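Local coordinates for PKS_KS domain-containing protein (Photorhabdus luminescens subsp. laumondii, PDB 6SMO) that probably works as a 3-oxoacyl-[acyl-carrier-protein] synthase of the thiolase-like superfamily, and here holds a pentakis(oxidanylidene)dodecanal chain in its pocket, at residues 46-51 / 383-388; 135-140 / 163-168; 288-293 / 313-318; 306-311 / 430-435; 359-364 / 389-394. All blocks are in the same frame, centred on the assembly; numbering follows the deposited sequence.

Contact 1. Residues 46-51 / 383-388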
# COMPACT_ATOMS: atom_id res chain seq x y z
N GLU B 46 14.33 -26.01 -1.75
CA GLU B 46 15.03 -25.54 -2.98
C GLU B 46 15.49 -24.09 -2.78
O GLU B 46 16.64 -23.78 -3.17
CB GLU B 46 14.12 -25.66 -4.20
CG GLU B 46 14.85 -25.50 -5.52
CD GLU B 46 13.94 -25.36 -6.74
OE1 GLU B 46 14.24 -24.50 -7.59
OE2 GLU B 46 12.95 -26.11 -6.83
N PHE B 47 14.63 -23.24 -2.21
CA PHE B 47 14.88 -21.80 -1.95
C PHE B 47 16.14 -21.63 -1.10
O PHE B 47 17.00 -20.80 -1.48
CB PHE B 47 13.67 -21.15 -1.27
CG PHE B 47 13.88 -19.72 -0.84
CD1 PHE B 47 13.94 -18.70 -1.77
CD2 PHE B 47 14.01 -19.40 0.51
CE1 PHE B 47 14.13 -17.38 -1.37
CE2 PHE B 47 14.19 -18.08 0.91
CZ PHE B 47 14.26 -17.08 -0.03
N TRP B 48 16.26 -22.38 -0.00
CA TRP B 48 17.37 -22.26 0.98
C TRP B 48 18.70 -22.69 0.35
O TRP B 48 19.67 -21.93 0.48
CB TRP B 48 17.09 -23.09 2.25
CG TRP B 48 18.26 -23.12 3.18
CD1 TRP B 48 19.09 -24.17 3.43
CD2 TRP B 48 18.78 -22.01 3.94
NE1 TRP B 48 20.07 -23.80 4.32
CE2 TRP B 48 19.90 -22.48 4.64
CE3 TRP B 48 18.39 -20.67 4.10
CZ2 TRP B 48 20.64 -21.67 5.50
CZ3 TRP B 48 19.12 -19.87 4.94
CH2 TRP B 48 20.23 -20.36 5.63
N ASN B 49 18.72 -23.86 -0.30
CA ASN B 49 19.94 -24.48 -0.89
C ASN B 49 20.63 -23.48 -1.82
O ASN B 49 21.87 -23.37 -1.74
CB ASN B 49 19.61 -25.77 -1.65
CG ASN B 49 19.24 -26.92 -0.73
OD1 ASN B 49 19.67 -26.97 0.42
ND2 ASN B 49 18.43 -27.84 -1.23
N ASN B 50 19.87 -22.77 -2.66
CA ASN B 50 20.39 -21.85 -3.71
C ASN B 50 20.98 -20.60 -3.05
O ASN B 50 22.10 -20.21 -3.44
CB ASN B 50 19.33 -21.52 -4.76
CG ASN B 50 19.05 -22.68 -5.69
OD1 ASN B 50 17.90 -23.08 -5.86
ND2 ASN B 50 20.09 -23.23 -6.30
N ILE B 51 20.28 -20.00 -2.08
CA ILE B 51 20.72 -18.74 -1.40
C ILE B 51 21.89 -19.06 -0.45
O ILE B 51 22.71 -18.15 -0.22
CB ILE B 51 19.56 -18.02 -0.68
CG1 ILE B 51 19.01 -18.81 0.52
CG2 ILE B 51 18.46 -17.66 -1.67
CD1 ILE B 51 18.23 -17.96 1.50
N CYS B 383 13.89 -16.17 8.60
CA CYS B 383 13.39 -17.23 9.52
C CYS B 383 14.26 -18.49 9.38
O CYS B 383 14.59 -19.09 10.42
CB CYS B 383 11.93 -17.55 9.26
SG CYS B 383 10.82 -16.18 9.69
N LEU B 384 14.62 -18.86 8.15
CA LEU B 384 15.49 -20.03 7.83
C LEU B 384 16.91 -19.77 8.34
O LEU B 384 17.54 -20.74 8.82
CB LEU B 384 15.48 -20.27 6.32
CG LEU B 384 14.16 -20.79 5.74
CD1 LEU B 384 14.13 -20.62 4.23
CD2 LEU B 384 13.93 -22.24 6.12
N GLU B 385 17.40 -18.53 8.23
CA GLU B 385 18.76 -18.11 8.66
C GLU B 385 18.90 -18.30 10.18
O GLU B 385 19.94 -18.85 10.61
CB GLU B 385 19.04 -16.66 8.27
CG GLU B 385 19.49 -16.49 6.83
CD GLU B 385 19.70 -15.05 6.41
OE1 GLU B 385 18.74 -14.26 6.52
OE2 GLU B 385 20.82 -14.71 5.99
N ILE B 386 17.91 -17.85 10.95
CA ILE B 386 17.89 -17.93 12.45
C ILE B 386 17.80 -19.40 12.87
O ILE B 386 18.53 -19.80 13.80
CB ILE B 386 16.75 -17.08 13.04
CG1 ILE B 386 17.00 -15.59 12.82
CG2 ILE B 386 16.53 -17.41 14.51
CD1 ILE B 386 15.77 -14.72 13.02
N GLU B 387 16.93 -20.18 12.20
CA GLU B 387 16.72 -21.63 12.46
C GLU B 387 18.05 -22.39 12.29
O GLU B 387 18.42 -23.13 13.22
CB GLU B 387 15.67 -22.20 11.51
CG GLU B 387 14.44 -22.74 12.22
CD GLU B 387 14.56 -24.19 12.67
OE1 GLU B 387 14.37 -24.44 13.88
OE2 GLU B 387 14.83 -25.05 11.82
N LYS B 388 18.72 -22.19 11.15
CA LYS B 388 19.90 -22.99 10.73
C LYS B 388 21.20 -22.30 11.16
O LYS B 388 22.28 -22.85 10.86
CB LYS B 388 19.84 -23.22 9.21
CG LYS B 388 18.73 -24.15 8.75
CD LYS B 388 18.41 -24.05 7.28
CE LYS B 388 17.26 -24.94 6.86
NZ LYS B 388 17.68 -26.35 6.70

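Contact 2. Residues 135-140 / 163-168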
# COMPACT_ATOMS: atom_id res chain seq x y z
N ALA B 135 -0.72 -6.76 -14.45
CA ALA B 135 -0.51 -7.50 -15.72
C ALA B 135 -1.88 -7.78 -16.37
O ALA B 135 -2.02 -7.50 -17.58
CB ALA B 135 0.25 -8.78 -15.46
N GLY B 136 -2.83 -8.30 -15.59
CA GLY B 136 -4.21 -8.60 -16.02
C GLY B 136 -4.97 -7.34 -16.41
O GLY B 136 -5.74 -7.39 -17.38
N MET B 137 -4.75 -6.24 -15.67
CA MET B 137 -5.39 -4.92 -15.91
C MET B 137 -4.84 -4.31 -17.21
O MET B 137 -5.65 -3.77 -18.00
CB MET B 137 -5.13 -3.95 -14.75
CG MET B 137 -5.88 -4.32 -13.48
SD MET B 137 -5.83 -3.02 -12.21
CE MET B 137 -4.28 -3.40 -11.40
N GLU B 138 -3.52 -4.39 -17.42
CA GLU B 138 -2.81 -3.88 -18.62
C GLU B 138 -3.28 -4.66 -19.86
O GLU B 138 -3.62 -4.01 -20.87
CB GLU B 138 -1.30 -4.00 -18.44
CG GLU B 138 -0.49 -3.47 -19.62
CD GLU B 138 0.93 -4.00 -19.70
OE1 GLU B 138 1.82 -3.24 -20.14
OE2 GLU B 138 1.14 -5.17 -19.34
N GLU B 139 -3.29 -5.99 -19.77
CA GLU B 139 -3.69 -6.92 -20.86
C GLU B 139 -5.14 -6.66 -21.26
O GLU B 139 -5.43 -6.68 -22.47
CB GLU B 139 -3.47 -8.37 -20.42
CG GLU B 139 -3.71 -9.40 -21.51
CD GLU B 139 -5.16 -9.79 -21.73
OE1 GLU B 139 -5.94 -9.76 -20.75
OE2 GLU B 139 -5.52 -10.13 -22.88
N CYS B 140 -6.02 -6.43 -20.27
CA CYS B 140 -7.46 -6.12 -20.45
C CYS B 140 -7.62 -4.81 -21.24
O CYS B 140 -8.42 -4.79 -22.19
CB CYS B 140 -8.18 -6.01 -19.11
SG CYS B 140 -9.89 -5.42 -19.24
N ASP B 163 -12.17 -9.26 -12.12
CA ASP B 163 -11.36 -9.95 -11.09
C ASP B 163 -9.92 -9.42 -11.09
O ASP B 163 -9.27 -9.49 -10.02
CB ASP B 163 -11.38 -11.47 -11.29
CG ASP B 163 -12.76 -12.10 -11.19
OD1 ASP B 163 -13.60 -11.55 -10.45
OD2 ASP B 163 -12.98 -13.13 -11.85
N SER B 164 -9.44 -8.91 -12.23
CA SER B 164 -8.07 -8.35 -12.40
C SER B 164 -7.90 -7.06 -11.59
O SER B 164 -6.80 -6.84 -11.06
CB SER B 164 -7.76 -8.12 -13.86
OG SER B 164 -7.88 -9.32 -14.60
N PHE B 165 -8.96 -6.24 -11.50
CA PHE B 165 -8.95 -4.92 -10.81
C PHE B 165 -9.08 -5.10 -9.29
O PHE B 165 -8.82 -4.12 -8.56
CB PHE B 165 -10.05 -4.02 -11.38
CG PHE B 165 -9.79 -3.53 -12.78
CD1 PHE B 165 -10.11 -4.31 -13.88
CD2 PHE B 165 -9.21 -2.29 -13.00
CE1 PHE B 165 -9.86 -3.86 -15.17
CE2 PHE B 165 -8.96 -1.84 -14.28
CZ PHE B 165 -9.29 -2.62 -15.37
N ASP B 166 -9.47 -6.29 -8.83
CA ASP B 166 -9.55 -6.65 -7.39
C ASP B 166 -8.13 -6.77 -6.83
O ASP B 166 -7.41 -7.70 -7.25
CB ASP B 166 -10.36 -7.93 -7.18
CG ASP B 166 -10.49 -8.37 -5.72
OD1 ASP B 166 -10.17 -7.56 -4.83
OD2 ASP B 166 -10.93 -9.52 -5.50
N PHE B 167 -7.75 -5.86 -5.93
CA PHE B 167 -6.41 -5.79 -5.29
C PHE B 167 -6.25 -6.93 -4.27
O PHE B 167 -5.13 -7.47 -4.16
CB PHE B 167 -6.19 -4.43 -4.61
CG PHE B 167 -5.06 -3.61 -5.18
CD1 PHE B 167 -5.22 -2.91 -6.37
CD2 PHE B 167 -3.84 -3.53 -4.52
CE1 PHE B 167 -4.18 -2.15 -6.89
CE2 PHE B 167 -2.81 -2.77 -5.04
CZ PHE B 167 -2.97 -2.08 -6.22
N SER B 168 -7.32 -7.28 -3.55
CA SER B 168 -7.34 -8.30 -2.47
C SER B 168 -7.88 -9.63 -3.00
O SER B 168 -8.66 -10.28 -2.28
CB SER B 168 -8.13 -7.81 -1.29
OG SER B 168 -9.48 -7.55 -1.65

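Contact 3. Residues 288-293 / 313-318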
# COMPACT_ATOMS: atom_id res chain seq x y z
N GLY B 288 8.89 -7.45 17.59
CA GLY B 288 8.39 -6.06 17.47
C GLY B 288 8.28 -5.58 16.04
O GLY B 288 8.89 -6.21 15.15
N TYR B 289 7.52 -4.50 15.83
CA TYR B 289 7.27 -3.84 14.52
C TYR B 289 7.14 -2.33 14.73
O TYR B 289 6.62 -1.91 15.79
CB TYR B 289 6.00 -4.41 13.88
CG TYR B 289 5.45 -3.60 12.73
CD1 TYR B 289 6.06 -3.62 11.48
CD2 TYR B 289 4.32 -2.81 12.89
CE1 TYR B 289 5.56 -2.88 10.42
CE2 TYR B 289 3.81 -2.07 11.84
CZ TYR B 289 4.43 -2.10 10.60
OH TYR B 289 3.94 -1.37 9.56
N ALA B 290 7.60 -1.55 13.76
CA ALA B 290 7.47 -0.07 13.71
C ALA B 290 7.51 0.39 12.25
O ALA B 290 8.12 -0.31 11.42
CB ALA B 290 8.57 0.57 14.52
N SER B 291 6.86 1.53 11.95
CA SER B 291 6.78 2.14 10.60
C SER B 291 6.68 3.66 10.72
O SER B 291 5.95 4.14 11.61
CB SER B 291 5.63 1.57 9.82
OG SER B 291 5.70 1.96 8.46
N VAL B 292 7.40 4.39 9.86
CA VAL B 292 7.46 5.88 9.84
C VAL B 292 7.36 6.36 8.38
O VAL B 292 7.34 5.50 7.47
CB VAL B 292 8.75 6.40 10.51
CG1 VAL B 292 8.83 5.98 11.97
CG2 VAL B 292 9.99 5.97 9.75
N ASN B 293 7.32 7.68 8.20
CA ASN B 293 7.40 8.36 6.87
C ASN B 293 8.67 9.22 6.84
O ASN B 293 9.09 9.69 7.92
CB ASN B 293 6.15 9.21 6.58
CG ASN B 293 4.87 8.41 6.64
OD1 ASN B 293 4.79 7.30 6.12
ND2 ASN B 293 3.84 8.99 7.25
N ASP B 313 14.79 2.24 15.94
CA ASP B 313 14.76 2.58 17.39
C ASP B 313 13.39 2.24 17.98
O ASP B 313 13.35 1.66 19.08
CB ASP B 313 15.11 4.05 17.62
CG ASP B 313 15.41 4.40 19.06
OD1 ASP B 313 16.30 3.75 19.65
OD2 ASP B 313 14.75 5.31 19.60
N MET B 314 12.31 2.59 17.27
CA MET B 314 10.91 2.40 17.74
C MET B 314 10.53 0.91 17.67
O MET B 314 9.72 0.48 18.51
CB MET B 314 9.92 3.22 16.91
CG MET B 314 9.98 4.71 17.20
SD MET B 314 8.40 5.56 16.93
CE MET B 314 8.18 5.30 15.18
N ALA B 315 11.09 0.17 16.71
CA ALA B 315 10.89 -1.29 16.54
C ALA B 315 11.50 -2.04 17.74
O ALA B 315 10.90 -3.04 18.18
CB ALA B 315 11.49 -1.75 15.24
N LEU B 316 12.66 -1.58 18.23
CA LEU B 316 13.38 -2.20 19.38
C LEU B 316 12.65 -1.89 20.69
O LEU B 316 12.58 -2.79 21.55
CB LEU B 316 14.82 -1.68 19.41
CG LEU B 316 15.75 -2.29 18.36
CD1 LEU B 316 16.97 -1.40 18.13
CD2 LEU B 316 16.18 -3.69 18.75
N LYS B 317 12.12 -0.67 20.84
CA LYS B 317 11.28 -0.25 22.00
C LYS B 317 9.98 -1.07 22.01
O LYS B 317 9.52 -1.43 23.11
CB LYS B 317 10.96 1.25 21.95
CG LYS B 317 11.78 2.12 22.90
CD LYS B 317 13.17 2.43 22.40
CE LYS B 317 13.93 3.36 23.32
NZ LYS B 317 15.16 3.89 22.68
N ASP B 318 9.43 -1.35 20.82
CA ASP B 318 8.18 -2.14 20.63
C ASP B 318 8.41 -3.59 21.05
O ASP B 318 7.51 -4.18 21.67
CB ASP B 318 7.69 -2.05 19.18
CG ASP B 318 6.31 -2.65 18.98
OD1 ASP B 318 5.34 -2.09 19.52
OD2 ASP B 318 6.22 -3.69 18.28

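Contact 4. Residues 306-311 / 430-435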
# COMPACT_ATOMS: atom_id res chain seq x y z
N MET B 306 18.01 9.43 8.74
CA MET B 306 17.54 9.71 10.12
C MET B 306 16.18 9.03 10.37
O MET B 306 15.98 8.52 11.48
CB MET B 306 17.40 11.22 10.36
CG MET B 306 18.73 11.96 10.36
SD MET B 306 19.72 11.62 11.83
CE MET B 306 21.07 12.78 11.59
N ALA B 307 15.29 9.05 9.36
CA ALA B 307 13.93 8.47 9.42
C ALA B 307 14.02 6.96 9.67
O ALA B 307 13.35 6.48 10.61
CB ALA B 307 13.18 8.78 8.15
N MET B 308 14.81 6.26 8.86
CA MET B 308 15.03 4.79 8.96
C MET B 308 15.63 4.45 10.33
O MET B 308 15.22 3.43 10.91
CB MET B 308 15.96 4.29 7.84
CG MET B 308 16.35 2.82 7.96
SD MET B 308 14.92 1.71 8.04
CE MET B 308 14.78 1.22 6.32
N ALA B 309 16.57 5.28 10.81
CA ALA B 309 17.24 5.13 12.13
C ALA B 309 16.21 5.23 13.26
O ALA B 309 16.33 4.46 14.23
CB ALA B 309 18.32 6.17 12.28
N ARG B 310 15.24 6.15 13.13
CA ARG B 310 14.15 6.35 14.14
C ARG B 310 13.21 5.14 14.12
O ARG B 310 12.75 4.75 15.21
CB ARG B 310 13.38 7.65 13.86
CG ARG B 310 12.72 8.24 15.10
CD ARG B 310 11.98 9.54 14.85
NE ARG B 310 10.55 9.34 14.67
CZ ARG B 310 9.92 9.23 13.49
NH1 ARG B 310 8.61 9.06 13.47
NH2 ARG B 310 10.59 9.30 12.35
N CYS B 311 12.96 4.57 12.94
CA CYS B 311 12.08 3.38 12.72
C CYS B 311 12.69 2.15 13.40
O CYS B 311 11.92 1.39 14.02
CB CYS B 311 11.87 3.11 11.24
SG CYS B 311 10.49 2.00 10.90
N GLY B 430 7.94 7.60 0.80
CA GLY B 430 8.88 7.72 1.93
C GLY B 430 8.53 6.81 3.08
O GLY B 430 8.62 7.26 4.23
N ILE B 431 8.16 5.57 2.78
CA ILE B 431 7.76 4.61 3.85
C ILE B 431 8.93 3.73 4.30
O ILE B 431 9.51 3.05 3.46
CB ILE B 431 6.56 3.76 3.40
CG1 ILE B 431 5.38 4.62 2.96
CG2 ILE B 431 6.15 2.79 4.50
CD1 ILE B 431 4.14 3.84 2.63
N HIS B 432 9.27 3.82 5.58
CA HIS B 432 10.25 2.89 6.21
C HIS B 432 9.50 1.94 7.15
O HIS B 432 8.61 2.42 7.88
CB HIS B 432 11.34 3.67 6.96
CG HIS B 432 12.22 4.49 6.07
ND1 HIS B 432 13.10 3.91 5.18
CD2 HIS B 432 12.36 5.82 5.93
CE1 HIS B 432 13.75 4.86 4.53
NE2 HIS B 432 13.30 6.04 4.97
N SER B 433 9.85 0.65 7.13
CA SER B 433 9.25 -0.41 7.97
C SER B 433 10.34 -1.36 8.47
O SER B 433 11.17 -1.79 7.65
CB SER B 433 8.17 -1.14 7.22
OG SER B 433 7.04 -0.31 7.01
N VAL B 434 10.32 -1.66 9.77
CA VAL B 434 11.31 -2.55 10.46
C VAL B 434 10.53 -3.55 11.33
O VAL B 434 9.58 -3.12 12.02
CB VAL B 434 12.30 -1.72 11.31
CG1 VAL B 434 13.30 -2.61 12.04
CG2 VAL B 434 13.03 -0.68 10.47
N ILE B 435 10.92 -4.82 11.29
CA ILE B 435 10.47 -5.88 12.24
C ILE B 435 11.71 -6.45 12.94
O ILE B 435 12.76 -6.58 12.29
CB ILE B 435 9.64 -6.99 11.54
CG1 ILE B 435 10.37 -7.59 10.34
CG2 ILE B 435 8.27 -6.47 11.16
CD1 ILE B 435 9.86 -8.95 9.94

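Contact 5. Residues 359-364 / 389-394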
# COMPACT_ATOMS: atom_id res chain seq x y z
N PRO B 359 27.20 -8.52 10.73
CA PRO B 359 26.90 -8.95 9.36
C PRO B 359 25.56 -8.39 8.85
O PRO B 359 24.56 -8.59 9.51
CB PRO B 359 26.85 -10.49 9.45
CG PRO B 359 27.62 -10.82 10.72
CD PRO B 359 27.34 -9.66 11.65
N ILE B 360 25.59 -7.70 7.71
CA ILE B 360 24.41 -7.11 7.01
C ILE B 360 24.37 -7.68 5.59
O ILE B 360 25.42 -7.69 4.95
CB ILE B 360 24.50 -5.57 7.00
CG1 ILE B 360 24.73 -4.99 8.40
CG2 ILE B 360 23.28 -4.95 6.34
CD1 ILE B 360 25.41 -3.64 8.40
N ASN B 361 23.21 -8.15 5.13
CA ASN B 361 23.07 -8.75 3.77
C ASN B 361 21.81 -8.24 3.07
O ASN B 361 20.93 -7.66 3.75
CB ASN B 361 23.09 -10.28 3.80
CG ASN B 361 22.02 -10.90 4.68
OD1 ASN B 361 21.17 -10.19 5.23
ND2 ASN B 361 22.06 -12.21 4.83
N SER B 362 21.75 -8.45 1.75
CA SER B 362 20.59 -8.18 0.87
C SER B 362 20.34 -9.41 -0.01
O SER B 362 21.29 -9.84 -0.70
CB SER B 362 20.82 -6.95 0.03
OG SER B 362 19.74 -6.73 -0.87
N LEU B 363 19.12 -9.96 0.02
CA LEU B 363 18.72 -11.14 -0.79
C LEU B 363 18.50 -10.73 -2.25
O LEU B 363 18.55 -11.61 -3.12
CB LEU B 363 17.45 -11.76 -0.20
CG LEU B 363 17.16 -13.20 -0.63
CD1 LEU B 363 18.07 -14.18 0.09
CD2 LEU B 363 15.70 -13.55 -0.39
N LYS B 364 18.28 -9.43 -2.49
CA LYS B 364 17.97 -8.86 -3.83
C LYS B 364 19.17 -9.00 -4.78
O LYS B 364 18.98 -8.77 -5.99
CB LYS B 364 17.54 -7.39 -3.71
CG LYS B 364 16.23 -7.15 -2.98
CD LYS B 364 15.81 -5.70 -2.96
CE LYS B 364 14.51 -5.44 -2.23
NZ LYS B 364 14.63 -5.65 -0.77
N GLN B 389 21.11 -21.17 11.87
CA GLN B 389 22.27 -20.39 12.39
C GLN B 389 23.29 -20.17 11.27
O GLN B 389 24.50 -20.32 11.53
CB GLN B 389 22.90 -21.11 13.59
CG GLN B 389 21.98 -21.23 14.79
CD GLN B 389 21.82 -19.94 15.55
OE1 GLN B 389 21.17 -19.00 15.10
NE2 GLN B 389 22.42 -19.88 16.73
N TYR B 390 22.80 -19.83 10.07
CA TYR B 390 23.61 -19.53 8.86
C TYR B 390 23.17 -18.17 8.30
O TYR B 390 21.99 -17.81 8.47
CB TYR B 390 23.47 -20.63 7.81
CG TYR B 390 24.41 -20.51 6.64
CD1 TYR B 390 25.67 -21.08 6.68
CD2 TYR B 390 24.05 -19.82 5.50
CE1 TYR B 390 26.55 -20.98 5.61
CE2 TYR B 390 24.91 -19.70 4.42
CZ TYR B 390 26.17 -20.28 4.47
OH TYR B 390 27.02 -20.17 3.42
N VAL B 391 24.10 -17.46 7.66
CA VAL B 391 23.86 -16.12 7.04
C VAL B 391 24.23 -16.19 5.56
O VAL B 391 25.41 -16.48 5.27
CB VAL B 391 24.65 -15.02 7.78
CG1 VAL B 391 24.52 -13.67 7.09
CG2 VAL B 391 24.23 -14.91 9.24
N HIS B 392 23.26 -15.96 4.67
CA HIS B 392 23.46 -15.96 3.19
C HIS B 392 24.27 -14.72 2.80
O HIS B 392 24.16 -13.68 3.45
CB HIS B 392 22.12 -16.06 2.44
CG HIS B 392 21.28 -14.83 2.48
ND1 HIS B 392 21.63 -13.67 1.82
CD2 HIS B 392 20.09 -14.58 3.07
CE1 HIS B 392 20.70 -12.75 2.01
NE2 HIS B 392 19.74 -13.29 2.78
N PRO B 393 25.12 -14.81 1.75
CA PRO B 393 25.96 -13.68 1.34
C PRO B 393 25.25 -12.70 0.40
O PRO B 393 24.25 -13.06 -0.19
CB PRO B 393 27.10 -14.38 0.61
CG PRO B 393 26.43 -15.57 -0.05
CD PRO B 393 25.33 -15.99 0.91
N THR B 394 25.80 -11.48 0.29
CA THR B 394 25.47 -10.49 -0.77
C THR B 394 26.40 -10.74 -1.96
O THR B 394 27.57 -10.33 -1.88
CB THR B 394 25.60 -9.05 -0.25
OG1 THR B 394 24.96 -8.97 1.03
CG2 THR B 394 24.99 -8.03 -1.18

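Contact 1. Residues 46-51 / 383-388
Lys-388 lies over one face of the Trp-48 indole, the two side chains sliding past each other in opposite directions. Its CB starts beside the benzo part, 4.1 Å from Trp-48 CZ2. The chain then runs extended, and CD arrives above the five-membered ring, 3.6 Å from the ring centroid, a CH-pi contact. CE passes on toward the pyrrole rim, 4.0 Å from Trp-48 NE1. A last bend (chi4 -79°) sets NZ 4.5 Å from the same centroid, an off-centre cation-pi contact. A lysine suits this exposed spot because its methylenes can cover the indole while the ammonium stays at the rim. Deeper in, Leu-384 CB packs 3.7 Å from Trp-48 CE3, and Leu-384 CD1 meets the edge of the Phe-47 ring. Glu-385 lends its aliphatic part, CG reaching the indole edge 3.9 Å from Trp-48 CZ3; its carboxylate accepts from His-392 N and Asn-361 ND2. The axes of the two helical segments cross at -76° and approach no closer than 11.5 Å, wide enough for a tryptophan. On the sheet side, helix 372-388 rests on strand 29-37 through Leu-384 and Leu-34, and Phe-47 touches Val-36 of the same strand.

Contact 2. Residues 135-140 / 163-168
Met-137 lies over the Phe-165 ring, a Met-aromatic contact that joins helix 134-144 to the loop leading into helix 169-178. Its CG stands above the middle of the ring, 3.9 Å from the centroid and only 9° off the normal, a CH-pi contact. CG is anti to the carbonyl carbon (chi1 -70°), and SD beyond it is displaced toward one side of the ring, 3.5 Å from Phe-165 CD2 and oblique to the face. Methionine suits the place, since a long, flexible and polarisable chain can settle over an aromatic surface. Cys-140, one helical turn on, comes to the ring at its edge, SG 4.4 Å from Phe-165 CE1. Next to this group the backbones draw together: Gly-136 and Ser-164 have their CA atoms 5.3 Å apart, a spacing that a residue without a side chain accommodates easily. Ser-164 CB lies 3.9 Å from Gly-136 C, and its hydroxyl makes a weak hydrogen bond to Asp-133.

Farther out, the neighbouring subunit, a Ketoacyl_synth_N domain-containing protein, packs against the region: its Trp-133 lies on Met-137 and its Leu-197 on Phe-165. The bound ligand is about 8 Å from the Met-137 side chain. Within the loop, Asp-166 OD1 takes Ser-168 OG on its syn lone pair at 3.3 Å.

Contact 3. Residues 288-293 / 313-318
Asp-318 turns its CG anti to its backbone N (chi1 -171°), which carries the carboxylate to the backbone of Tyr-289, while Met-314 bends at its last torsion so that CE turns to Val-292. The pair of segments belongs to a beta-alpha-beta crossover of the thiolase fold: strand 284-293 leads into helix 306-319, which packs back on the sheet before the chain enters the parallel strand 326-330. Helix and strand therefore run roughly antiparallel, and their local axes approach to 6.1 Å.

Small residues make this closeness possible. Ala-290 CB points at the helix and fits against its backbone, 3.4 Å from Ala-315 N, with the two methyls, Ala-290 CB and Ala-315 CB, 3.8 Å apart. Gly-288, with no side chain, lets the helix backbone at Ala-315 O come close. Asp-318 OD2 sits 3.3 Å from Gly-288 CA. Toward the other end of the strand, Met-314 CE lies against Val-292 CG1, a flexible thioether meeting a branched side chain at the less buried side of the interface.

The polar centre is the carboxylate. Its second partner is Arg-206, whose NH1 forms a salt bridge with Asp-318 OD2; this would be expected to stabilise the negative charge and leaves one oxygen serving two donors. Asp-318 thus ties helix 306-319 to the strand and to helix 193-206. On the far side of the strand Tyr-289 OH is bonded to Asp-196. The bond across the contact is nearly straight: Tyr-289 N donates to Asp-318 OD2 at 2.9 Å and 168°, meeting the oxygen on its anti side, 28° out of the carboxylate plane.

Contact 4. Residues 306-311 / 430-435
Met-308 and His-432 set their side chains at about a right angle, the thioether chain crossing the imidazole on one face. Met-308 CB stands over the middle of that face, 4.0 Å from the ring centroid and 12° off the normal, a CH-pi contact. Bends at chi2 and chi3 then bring SD oblique to the ring and CE to 3.4 Å from His-432 ND1. Ala-307 CB approaches the same ring obliquely, 3.8 Å from His-432 CD2; being small, it lets the helix start close to the strand. Histidine suits this buried place because both ring nitrogens have partners, ND1 with Ser-426 OG and NE2 with Asn-294 OD1, while one face takes the Met-308 chain. One turn farther along the helix, Cys-311 SG rests 3.7 Å from Val-434 CG2, and Met-308 SD meets the same methyl at 3.9 Å, so Val-434 CG2 has a sulfur from each. The local axes of the two segments lie 30° apart in direction and approach to 8.0 Å. Met-308 also touches Leu-424 of strand 420-427 and Ala-346 of helix 337-350, joining helix 306-319 to two neighbouring strands of the central sheet and to the next helix.

Contact 5. Residues 359-364 / 389-394
The turn that carries the short strand 360-361, at the edge of the sheet within this chain, into helix 364-367 meets the loop after strand 390-391, with the His-392 imidazole held between Asn-361 and Leu-363. The Asn-361 amide lies nearly parallel to the ring, the planes 14° apart, and its ND2 stands 3.1 Å above the ring plane, over the centre. On the opposite face Leu-363 CD1 sits 3.5 Å from the ring centroid and offset toward the rim, a CH-pi contact. CG of His-392 lies between its backbone N and carbonyl carbon (chi1 72°), a placement that folds the ring back toward the turn.

From this place over the ring, Asn-361 ND2 donates to His-392 O at 2.9 Å and an almost linear 177°, the acceptor lying in the amide plane. Asparagine serves both purposes because its flat, short head can stack while donating. Thr-394 OG1 receives a weak bond from Ser-362 N at 3.3 Å and is also bonded to Tyr-408 O. Ser-362, at the turn into the helix, accepts weakly from Lys-364 N through OG, a capping bond, and has a second partner in Gly-333 O.

Tyr-328 OH and the Glu-385 carboxylate also lie at ND2. With two N-H groups for three oxygens, these two probably share the second N-H, consistent with the nitrogen being turned that way. The Glu-385 charge is probably eased by its donors here, and the orientation of the imidazole is held between amide and methyl, with a weak ND1 to Pro-393 O bond.

Overall arrangement
From the N terminus, helix 44-53 opens contact 1, which closes only at the end of helix 372-388. Nested inside that long loop are contact 2, a local closure between 135-140 and 163-168 on the opposite side of the chain's centre, and then contact 3. Contact 3 crosses contact 4, their segments alternating, and both use helix 306-319, packing on the neighbouring strands 284-293 and 431-438. Contact 4 also crosses contact 1. Contact 5 is nested within the loop of contact 4 and crosses contact 1, to which Glu-385 joins it. Contacts 3, 4 and 5 all reach the central sheet; contacts 2, 3 and 4 also meet the partner subunit, contacts 1 and 5 do not.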